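Local coordinates for Rho GTPase activating protein 15 (Homo sapiens, PDB 3BYI) that switches off Rho-type GTPases, including RAC1, its RhoGAP domain speeding GTP hydrolysis and so returning them to the inactive GDP-bound state, at residues L96-F99 / F100-P104; F151-L154 / T155-A159; Q169-G172 / I173-P177; N188-I191 / H192-Y195; N197-A200 / E201-S205. All coordinates share one frame; numbering follows the deposited sequence.

Contact 1: L96-F99 / F100-P104; sequences LKMF and FRELP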
# COMPACT_ATOMS: atom_id res chain seq x y z
N LEU A 96 5.27 -0.37 -5.47
CA LEU A 96 4.58 0.10 -4.26
C LEU A 96 3.61 -0.97 -3.76
O LEU A 96 3.66 -1.35 -2.60
CB LEU A 96 3.79 1.39 -4.51
CG LEU A 96 3.29 2.09 -3.24
CD1 LEU A 96 4.47 2.28 -2.29
CD2 LEU A 96 2.59 3.49 -3.58
N LYS A 97 2.78 -1.50 -4.65
CA LYS A 97 1.81 -2.51 -4.26
C LYS A 97 2.48 -3.78 -3.76
O LYS A 97 2.01 -4.40 -2.82
CB LYS A 97 0.87 -2.84 -5.43
CG LYS A 97 -0.15 -1.74 -5.76
CD LYS A 97 -1.11 -2.20 -6.85
CE LYS A 97 -0.43 -2.45 -8.20
NZ LYS A 97 -1.43 -2.84 -9.20
N MET A 98 3.56 -4.17 -4.44
CA MET A 98 4.36 -5.34 -4.03
C MET A 98 4.93 -5.17 -2.62
O MET A 98 5.02 -6.15 -1.88
CB MET A 98 5.52 -5.58 -5.03
CG MET A 98 6.37 -6.77 -4.68
SD MET A 98 7.65 -7.21 -5.86
CE MET A 98 6.61 -8.01 -7.10
N PHE A 99 5.34 -3.95 -2.28
CA PHE A 99 5.81 -3.63 -0.94
C PHE A 99 4.72 -3.94 0.07
O PHE A 99 4.95 -4.66 1.03
CB PHE A 99 6.28 -2.17 -0.84
CG PHE A 99 6.63 -1.73 0.57
CD1 PHE A 99 7.88 -2.04 1.11
CD2 PHE A 99 5.71 -1.03 1.35
CE1 PHE A 99 8.20 -1.67 2.37
CE2 PHE A 99 6.02 -0.65 2.66
CZ PHE A 99 7.24 -0.94 3.16
N PHE A 100 3.52 -3.43 -0.17
CA PHE A 100 2.42 -3.67 0.75
C PHE A 100 2.00 -5.14 0.82
O PHE A 100 1.66 -5.66 1.90
CB PHE A 100 1.25 -2.78 0.43
CG PHE A 100 1.46 -1.35 0.83
CD1 PHE A 100 1.68 -0.37 -0.13
CD2 PHE A 100 1.48 -1.00 2.17
CE1 PHE A 100 1.91 0.94 0.26
CE2 PHE A 100 1.66 0.30 2.56
CZ PHE A 100 1.88 1.28 1.61
N ARG A 101 2.06 -5.83 -0.33
CA ARG A 101 1.72 -7.25 -0.38
C ARG A 101 2.76 -8.12 0.34
O ARG A 101 2.42 -9.17 0.84
CB ARG A 101 1.55 -7.76 -1.84
CG ARG A 101 0.21 -7.38 -2.49
CD ARG A 101 0.24 -7.47 -4.04
NE ARG A 101 -0.92 -6.79 -4.63
CZ ARG A 101 -1.00 -6.32 -5.88
NH1 ARG A 101 -0.02 -6.45 -6.76
NH2 ARG A 101 -2.12 -5.70 -6.27
N GLU A 102 4.01 -7.66 0.38
CA GLU A 102 5.11 -8.47 0.96
C GLU A 102 5.31 -8.18 2.45
O GLU A 102 6.06 -8.87 3.07
CB GLU A 102 6.41 -8.30 0.13
CG GLU A 102 7.37 -9.46 0.31
CD GLU A 102 8.51 -9.44 -0.65
OE1 GLU A 102 8.41 -8.82 -1.73
OE2 GLU A 102 9.54 -10.06 -0.32
N LEU A 103 4.65 -7.18 3.02
CA LEU A 103 4.71 -6.93 4.46
C LEU A 103 4.32 -8.21 5.12
O LEU A 103 3.42 -8.84 4.65
CB LEU A 103 3.73 -5.82 4.83
CG LEU A 103 4.14 -4.41 4.40
CD1 LEU A 103 3.09 -3.40 4.79
CD2 LEU A 103 5.42 -4.07 5.06
N PRO A 104 5.02 -8.65 6.19
CA PRO A 104 4.55 -9.88 6.85
C PRO A 104 3.14 -9.78 7.46
O PRO A 104 2.49 -10.80 7.65
CB PRO A 104 5.59 -10.12 7.95
CG PRO A 104 6.25 -8.83 8.16
CD PRO A 104 6.22 -8.12 6.83

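Contact 2: F151-L154 / T155-A159; sequences FGHL and TKIVA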
# COMPACT_ATOMS: atom_id res chain seq x y z
N PHE A 151 -3.69 6.89 1.39
CA PHE A 151 -5.05 7.32 1.03
C PHE A 151 -5.12 8.79 0.59
O PHE A 151 -5.88 9.12 -0.30
CB PHE A 151 -6.02 7.00 2.16
CG PHE A 151 -6.31 5.53 2.28
CD1 PHE A 151 -5.87 4.80 3.38
CD2 PHE A 151 -6.98 4.88 1.27
CE1 PHE A 151 -6.11 3.45 3.47
CE2 PHE A 151 -7.22 3.52 1.33
CZ PHE A 151 -6.77 2.80 2.44
N GLY A 152 -4.34 9.65 1.21
CA GLY A 152 -4.27 11.06 0.82
C GLY A 152 -3.82 11.19 -0.63
O GLY A 152 -4.38 11.93 -1.39
N HIS A 153 -2.79 10.42 -0.98
CA HIS A 153 -2.32 10.31 -2.36
C HIS A 153 -3.40 9.81 -3.31
O HIS A 153 -3.55 10.29 -4.44
CB HIS A 153 -1.13 9.32 -2.39
CG HIS A 153 -0.72 8.89 -3.77
ND1 HIS A 153 -0.25 9.77 -4.73
CD2 HIS A 153 -0.68 7.67 -4.34
CE1 HIS A 153 0.05 9.10 -5.83
NE2 HIS A 153 -0.21 7.82 -5.62
N LEU A 154 -4.12 8.77 -2.87
CA LEU A 154 -5.12 8.15 -3.72
C LEU A 154 -6.30 9.07 -3.98
O LEU A 154 -6.94 8.96 -5.01
CB LEU A 154 -5.58 6.78 -3.17
CG LEU A 154 -4.49 5.66 -3.08
CD1 LEU A 154 -5.04 4.41 -2.40
CD2 LEU A 154 -3.96 5.35 -4.46
N THR A 155 -6.60 9.99 -3.05
CA THR A 155 -7.65 10.97 -3.33
C THR A 155 -7.30 11.84 -4.56
O THR A 155 -8.21 12.30 -5.28
CB THR A 155 -7.99 11.88 -2.14
OG1 THR A 155 -6.91 12.80 -1.89
CG2 THR A 155 -8.29 11.07 -0.93
N LYS A 156 -6.00 12.04 -4.79
CA LYS A 156 -5.56 12.79 -5.96
C LYS A 156 -5.71 11.99 -7.28
O LYS A 156 -5.84 12.56 -8.36
CB LYS A 156 -4.11 13.27 -5.79
CG LYS A 156 -3.91 14.20 -4.61
CD LYS A 156 -2.49 14.59 -4.48
CE LYS A 156 -2.23 15.56 -3.32
NZ LYS A 156 -0.80 16.04 -3.35
N ILE A 157 -5.70 10.67 -7.18
CA ILE A 157 -5.97 9.80 -8.32
C ILE A 157 -7.44 9.93 -8.69
O ILE A 157 -7.79 10.06 -9.87
CB ILE A 157 -5.61 8.31 -8.00
CG1 ILE A 157 -4.13 8.20 -7.59
CG2 ILE A 157 -5.94 7.38 -9.19
CD1 ILE A 157 -3.14 8.63 -8.63
N VAL A 158 -8.28 9.93 -7.66
CA VAL A 158 -9.72 10.01 -7.86
C VAL A 158 -10.11 11.35 -8.49
O VAL A 158 -10.89 11.39 -9.42
CB VAL A 158 -10.47 9.82 -6.49
CG1 VAL A 158 -11.99 10.14 -6.64
CG2 VAL A 158 -10.26 8.41 -5.94
N ALA A 159 -9.54 12.43 -7.97
CA ALA A 159 -9.77 13.77 -8.48
C ALA A 159 -9.47 13.92 -9.98
O ALA A 159 -10.08 14.75 -10.63
CB ALA A 159 -9.00 14.84 -7.62

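Contact 3: Q169-G172 / I173-P177; sequences QSLG and IVFGP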
# COMPACT_ATOMS: atom_id res chain seq x y z
N GLN A 169 -14.16 2.95 -6.65
CA GLN A 169 -14.49 1.55 -6.70
C GLN A 169 -13.33 0.71 -7.28
O GLN A 169 -12.97 -0.32 -6.72
CB GLN A 169 -15.77 1.35 -7.50
CG GLN A 169 -17.09 1.93 -6.83
CD GLN A 169 -17.11 3.45 -6.51
OE1 GLN A 169 -16.81 4.33 -7.36
NE2 GLN A 169 -17.53 3.76 -5.28
N SER A 170 -12.74 1.15 -8.38
CA SER A 170 -11.63 0.40 -9.01
C SER A 170 -10.33 0.47 -8.21
O SER A 170 -9.54 -0.48 -8.23
CB SER A 170 -11.45 0.85 -10.47
OG SER A 170 -11.19 2.23 -10.53
N LEU A 171 -10.10 1.59 -7.51
CA LEU A 171 -8.98 1.65 -6.55
C LEU A 171 -9.26 0.76 -5.33
O LEU A 171 -8.35 0.13 -4.84
CB LEU A 171 -8.58 3.08 -6.17
CG LEU A 171 -7.99 3.88 -7.33
CD1 LEU A 171 -8.06 5.35 -7.04
CD2 LEU A 171 -6.55 3.46 -7.62
N GLY A 172 -10.50 0.68 -4.86
CA GLY A 172 -10.85 -0.23 -3.78
C GLY A 172 -10.64 -1.68 -4.14
O GLY A 172 -10.27 -2.47 -3.31
N ILE A 173 -10.88 -2.03 -5.40
CA ILE A 173 -10.63 -3.38 -5.93
C ILE A 173 -9.14 -3.72 -5.88
O ILE A 173 -8.79 -4.88 -5.60
CB ILE A 173 -11.17 -3.53 -7.41
CG1 ILE A 173 -12.71 -3.59 -7.42
CG2 ILE A 173 -10.60 -4.82 -8.09
CD1 ILE A 173 -13.36 -3.31 -8.79
N VAL A 174 -8.30 -2.73 -6.18
CA VAL A 174 -6.85 -2.88 -6.15
C VAL A 174 -6.34 -2.93 -4.72
O VAL A 174 -5.63 -3.86 -4.35
CB VAL A 174 -6.13 -1.74 -6.94
CG1 VAL A 174 -4.61 -1.82 -6.78
CG2 VAL A 174 -6.50 -1.81 -8.42
N PHE A 175 -6.75 -1.96 -3.91
CA PHE A 175 -6.12 -1.74 -2.59
C PHE A 175 -6.75 -2.52 -1.45
O PHE A 175 -6.13 -2.65 -0.40
CB PHE A 175 -6.00 -0.24 -2.28
CG PHE A 175 -4.91 0.40 -3.04
CD1 PHE A 175 -5.16 1.07 -4.23
CD2 PHE A 175 -3.59 0.24 -2.63
CE1 PHE A 175 -4.12 1.61 -4.94
CE2 PHE A 175 -2.56 0.75 -3.35
CZ PHE A 175 -2.82 1.45 -4.50
N GLY A 176 -7.96 -3.02 -1.66
CA GLY A 176 -8.63 -3.84 -0.67
C GLY A 176 -7.80 -5.05 -0.29
O GLY A 176 -7.41 -5.19 0.85
N PRO A 177 -7.55 -5.92 -1.27
CA PRO A 177 -6.69 -7.07 -1.06
C PRO A 177 -5.24 -6.71 -0.68
O PRO A 177 -4.63 -7.45 0.07
CB PRO A 177 -6.74 -7.79 -2.42
CG PRO A 177 -7.92 -7.26 -3.12
CD PRO A 177 -8.11 -5.88 -2.63

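Contact 4: N188-I191 / H192-Y195; sequences NMAI and HMVY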
# COMPACT_ATOMS: atom_id res chain seq x y z
N ASN A 188 -16.29 -16.55 5.00
CA ASN A 188 -16.69 -16.55 3.58
C ASN A 188 -15.84 -15.57 2.77
O ASN A 188 -15.71 -14.42 3.16
CB ASN A 188 -18.18 -16.21 3.47
CG ASN A 188 -18.76 -16.46 2.09
OD1 ASN A 188 -18.17 -16.12 1.07
ND2 ASN A 188 -19.95 -17.03 2.05
N MET A 189 -15.33 -16.03 1.62
CA MET A 189 -14.30 -15.33 0.87
C MET A 189 -14.85 -14.20 0.04
O MET A 189 -14.31 -13.10 0.03
CB MET A 189 -13.53 -16.28 -0.05
CG MET A 189 -12.26 -15.63 -0.61
SD MET A 189 -11.07 -16.74 -1.37
CE MET A 189 -10.92 -18.01 -0.08
N ALA A 190 -15.90 -14.52 -0.70
CA ALA A 190 -16.72 -13.54 -1.38
C ALA A 190 -17.07 -12.39 -0.43
O ALA A 190 -16.88 -11.21 -0.75
CB ALA A 190 -17.99 -14.22 -1.88
N ILE A 191 -17.59 -12.74 0.74
CA ILE A 191 -17.93 -11.75 1.77
C ILE A 191 -16.70 -10.96 2.23
O ILE A 191 -16.73 -9.74 2.27
CB ILE A 191 -18.72 -12.39 2.93
CG1 ILE A 191 -20.09 -12.88 2.43
CG2 ILE A 191 -18.90 -11.42 4.08
CD1 ILE A 191 -21.00 -13.47 3.52
N HIS A 192 -15.60 -11.65 2.54
CA HIS A 192 -14.40 -10.93 3.02
C HIS A 192 -13.83 -9.97 1.95
O HIS A 192 -13.28 -8.90 2.27
CB HIS A 192 -13.33 -11.92 3.53
CG HIS A 192 -13.65 -12.50 4.88
ND1 HIS A 192 -12.87 -13.48 5.48
CD2 HIS A 192 -14.66 -12.26 5.75
CE1 HIS A 192 -13.39 -13.80 6.65
NE2 HIS A 192 -14.48 -13.08 6.84
N MET A 193 -13.98 -10.35 0.69
CA MET A 193 -13.56 -9.50 -0.41
C MET A 193 -14.40 -8.21 -0.50
O MET A 193 -13.88 -7.12 -0.71
CB MET A 193 -13.58 -10.29 -1.72
CG MET A 193 -12.45 -11.34 -1.83
SD MET A 193 -12.48 -12.37 -3.33
CE MET A 193 -13.79 -13.54 -3.01
N VAL A 194 -15.70 -8.31 -0.32
CA VAL A 194 -16.54 -7.11 -0.24
C VAL A 194 -16.18 -6.25 0.97
O VAL A 194 -16.14 -5.03 0.88
CB VAL A 194 -18.04 -7.46 -0.24
CG1 VAL A 194 -18.93 -6.18 -0.30
CG2 VAL A 194 -18.34 -8.35 -1.46
N TYR A 195 -15.95 -6.89 2.11
CA TYR A 195 -15.63 -6.16 3.33
C TYR A 195 -14.42 -5.27 3.13
O TYR A 195 -14.43 -4.09 3.47
CB TYR A 195 -15.29 -7.11 4.46
CG TYR A 195 -16.43 -7.81 5.14
CD1 TYR A 195 -17.76 -7.47 4.91
CD2 TYR A 195 -16.16 -8.81 6.07
CE1 TYR A 195 -18.79 -8.14 5.57
CE2 TYR A 195 -17.17 -9.48 6.73
CZ TYR A 195 -18.48 -9.14 6.49
OH TYR A 195 -19.46 -9.83 7.18

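Contact 5: N197-A200 / E201-S205; sequences NQIA and ELMLS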
# COMPACT_ATOMS: atom_id res chain seq x y z
N ASN A 197 -12.82 -4.27 0.29
CA ASN A 197 -13.01 -3.25 -0.73
C ASN A 197 -13.89 -2.08 -0.23
O ASN A 197 -13.64 -0.92 -0.55
CB ASN A 197 -13.64 -3.87 -1.96
CG ASN A 197 -12.69 -4.81 -2.66
OD1 ASN A 197 -11.64 -5.11 -2.12
ND2 ASN A 197 -13.04 -5.27 -3.85
N GLN A 198 -14.91 -2.40 0.55
CA GLN A 198 -15.75 -1.36 1.12
C GLN A 198 -15.00 -0.52 2.12
O GLN A 198 -15.22 0.69 2.18
CB GLN A 198 -17.01 -1.94 1.76
CG GLN A 198 -18.08 -2.36 0.75
CD GLN A 198 -18.43 -1.27 -0.21
OE1 GLN A 198 -18.06 -1.31 -1.40
NE2 GLN A 198 -19.13 -0.25 0.30
N ILE A 199 -14.12 -1.14 2.92
CA ILE A 199 -13.32 -0.40 3.89
C ILE A 199 -12.35 0.51 3.15
O ILE A 199 -12.19 1.68 3.51
CB ILE A 199 -12.49 -1.32 4.84
CG1 ILE A 199 -13.41 -2.12 5.78
CG2 ILE A 199 -11.53 -0.48 5.67
CD1 ILE A 199 -12.86 -3.44 6.23
N ALA A 200 -11.70 -0.02 2.12
CA ALA A 200 -10.78 0.81 1.34
C ALA A 200 -11.51 1.97 0.65
O ALA A 200 -11.01 3.08 0.65
CB ALA A 200 -9.97 -0.01 0.33
N GLU A 201 -12.68 1.72 0.07
CA GLU A 201 -13.49 2.77 -0.54
C GLU A 201 -13.85 3.89 0.46
O GLU A 201 -13.79 5.08 0.12
CB GLU A 201 -14.78 2.19 -1.13
CG GLU A 201 -14.58 1.48 -2.43
CD GLU A 201 -15.86 1.17 -3.17
OE1 GLU A 201 -16.80 1.98 -3.14
OE2 GLU A 201 -15.92 0.10 -3.79
N LEU A 202 -14.22 3.51 1.68
CA LEU A 202 -14.60 4.53 2.68
C LEU A 202 -13.39 5.37 3.12
O LEU A 202 -13.52 6.60 3.32
CB LEU A 202 -15.21 3.90 3.93
CG LEU A 202 -15.79 4.90 4.96
CD1 LEU A 202 -16.99 5.69 4.36
CD2 LEU A 202 -16.18 4.15 6.18
N MET A 203 -12.24 4.71 3.28
CA MET A 203 -11.04 5.43 3.68
C MET A 203 -10.63 6.43 2.61
O MET A 203 -10.06 7.49 2.89
CB MET A 203 -9.87 4.48 3.95
CG MET A 203 -10.13 3.39 4.97
SD MET A 203 -9.84 3.87 6.65
CE MET A 203 -8.09 4.17 6.59
N LEU A 204 -10.92 6.09 1.36
CA LEU A 204 -10.64 6.95 0.23
C LEU A 204 -11.68 8.08 0.08
O LEU A 204 -11.33 9.26 0.07
CB LEU A 204 -10.65 6.11 -1.03
CG LEU A 204 -10.12 6.66 -2.34
CD1 LEU A 204 -8.84 7.52 -2.16
CD2 LEU A 204 -9.88 5.43 -3.22
N SER A 205 -12.95 7.70 -0.01
CA SER A 205 -14.00 8.68 -0.28
C SER A 205 -14.27 9.62 0.91
O SER A 205 -14.77 10.71 0.72
CB SER A 205 -15.29 7.98 -0.74
OG SER A 205 -15.83 7.19 0.30

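Contact 1: L96-F99 / F100-P104
F99 sets CG anti to its N (chi1 173°), next to its carbonyl carbon, while F100 (chi1 -74°) holds CG beside its own backbone N; these neighbours on helix 89-102 of the all-helical RhoGAP domain thereby meet as a T-shaped (edge-to-face) pair. The edge of F99 points at the face of F100, CD2 standing over its centre; the ring centroids are 5.5 Å apart and the planes stand at 79°. Apolar rings suit this buried flank, where V39 of helix 37-49 touches both. L96, one turn back, runs alongside F100, its CD1 lying 3.9 Å from F100 CE1, and L103 brings CD2 over a face of the F99 ring. On another flank K97 and R101 point the same way, K97 CB lying over the centre of one guanidinium face. Their like charges, K97 NZ and R101 NH2, are 4.2 Å apart, and each has an outside partner: K97 NZ bonds to the carbonyl oxygen of Y57, next to the predicted arginine finger R58, and R101 NH2 bonds weakly to T178 OG1. E102, alongside M98, forms a salt bridge with R70. F99 O receives two weak bonds of 3.2 Å, from E102 N and from L103 N.

Contact 2: F151-L154 / T155-A159
L154 and I157 form the buried side of this turn of helix 141-159 in the RhoGAP domain, with L154 CD2 4.2 Å from I157 CG1. Their branched aliphatic chains suit a flank pressed against other helices: L154 packs on L204 of helix 189-205, and I157 on L171 of helix 168-180. H153 is buried as well, and its imidazole is held at both nitrogens, NE2 by the hydroxyl of Y57 and ND1 by the carboxylate of E47. The opposite character appears at K156, whose extended chain runs out along the exposed side and whose NZ makes a salt bridge with E47, so that one carboxylate serves both residues. Between these sides sits T155. Its OG1 is placed between the backbone N and the carbonyl carbon (chi1 70°), from where it turns back and donates to G152 O at 2.7 Å. The other branch, CG2, lies 3.2 Å from F151 O. With a valine in its place the hydroxyl is gone, and G152 O would probably be left with little more than the weak bond from the backbone N of this residue. Further along the helix, L154 O takes V158 N at 3.1 Å and, more weakly, I157 N at 3.0 Å.

Contact 3: Q169-G172 / I173-P177
The phenyl ring of F175 has V174 CG1 over one face, 3.8 Å above the plane and offset toward the rim, and L171 O at its edge, near the ring plane, 3.4 Å from F175 CD1. The edge atom CE1 also meets L171 CD2 at 4.1 Å, leucine and phenylalanine lying side by side one helical turn apart. Two apolar chains fit here because the flank is buried, L171 also packing on I157 and V158 of helix 141-159 and Y57 adding an edge-to-face ring partner to F175. CG of F175 sits beside its own backbone N (chi1 -75°), which leaves the ring next to L171 O; that oxygen is also gripped by F175 N at 2.8 Å. G172 and G176, bonded to each other through G176 N and G172 O, present bare backbone, and N197 of helix 189-205 comes down on it, its OD1 3.6 Å from G176 CA. P177 follows and has no N-H to give to the preceding turn, so the helix kinks there. V174, on another flank, has its side chain about 4 Å from that of R58. A proline-kinked helix running beside the predicted arginine finger is the place of this contact in the RhoGAP domain.

Contact 4: N188-I191 / H192-Y195
Backbone bonds from H192 N to N188 O and from M193 N to M189 O, both 2.8 Å, open the first turn of helix 189-205, and V194 N and Y195 N continue the pattern onto A190 O and I191 O. N188 is the N-cap: its OD1 accepts from I191 N, a weak bond of 3.4 Å though nearly straight at 172°, the usual task of an asparagine before a helix. Its carbonyl oxygen also stands over one face of the H192 imidazole, 3.3 Å from H192 CG. This end lies on the surface of the RhoGAP domain, away from the arginine finger. I191 and Y195 point the same way, and the methyl CG2 of I191, set anti to the backbone N, forms a CH-pi contact over the tyrosine face, 3.7 Å from the centroid and 26° off the normal. The ring also packs on F113 and V117, and its hydroxyl bonds weakly to K121 NZ. With an alanine here the ring is lost, and the I191 methyl would probably be left uncovered and K121 without its weak mate. M193, flexible and unbranched, bends at chi3 to fold its end back along the turn, setting CE 3.5 Å from M189 CG.

Contact 5: N197-A200 / E201-S205
Backbone hydrogen bonds run unbroken through these turns of helix 189-205, near the C-terminal end of the RhoGAP domain. E201 N gives to N197 O at 2.9 Å. L202 N and M203 N follow in the same way onto Q198 O and I199 O, and L204 N closes the series on A200 O at 3.1 Å.

Among the apolar contacts, I199 and M203 lie side by side, I199 CG2 4.2 Å from M203 CG. M203, bent at chi2 and chi3, then turns its far end away from this turn to F151 of helix 141-159, while I199 packs on F116 and I120. L204, its CG anti to the backbone N (chi1 -168°), turns to L154 and T155, and L202 faces helix 125-138 at R128 and V132. The long, pliable methionine and the branched leucines thus fill seams between helices, whereas A200 keeps its buried place small.

Polar side chains share another flank. E201 reaches past N197 O, and its OE1 bonds to Q169 NE2 of helix 168-180, a tie between two helices. Q198, on the exposed side, bends at chi2 and brings its OE1 within 3.5 Å of E201 OE2, the amide and carboxylate planes turned 71° apart. One turn on, E201 O is gripped twice by the same serine, by S205 N at 2.8 Å and by the hydroxyl S205 OG at 2.9 Å, the latter from above the carbonyl plane.

Overall arrangement
The five contacts follow one another along the chain within a single all-helical RhoGAP domain, each a turn or two of one helix: contact 1 on helix 89-102, contact 2 on 141-159, contact 3 on 168-180, contacts 4 and 5 on 189-205. Contact 3 touches contacts 1, 2 and 5, its centre about 8 Å from that of contact 5; contacts 2 and 5 also touch, their centres about 12 Å apart. Contact 4, at the surface start of helix 189-205, touches none beyond joining contact 5 in sequence. Contacts 1 and 3 come closest to R58, contact 2 somewhat farther, consistent with these helices framing the predicted arginine finger, whereas contact 5 joins helix 189-205 to helices 141-159 and 168-180.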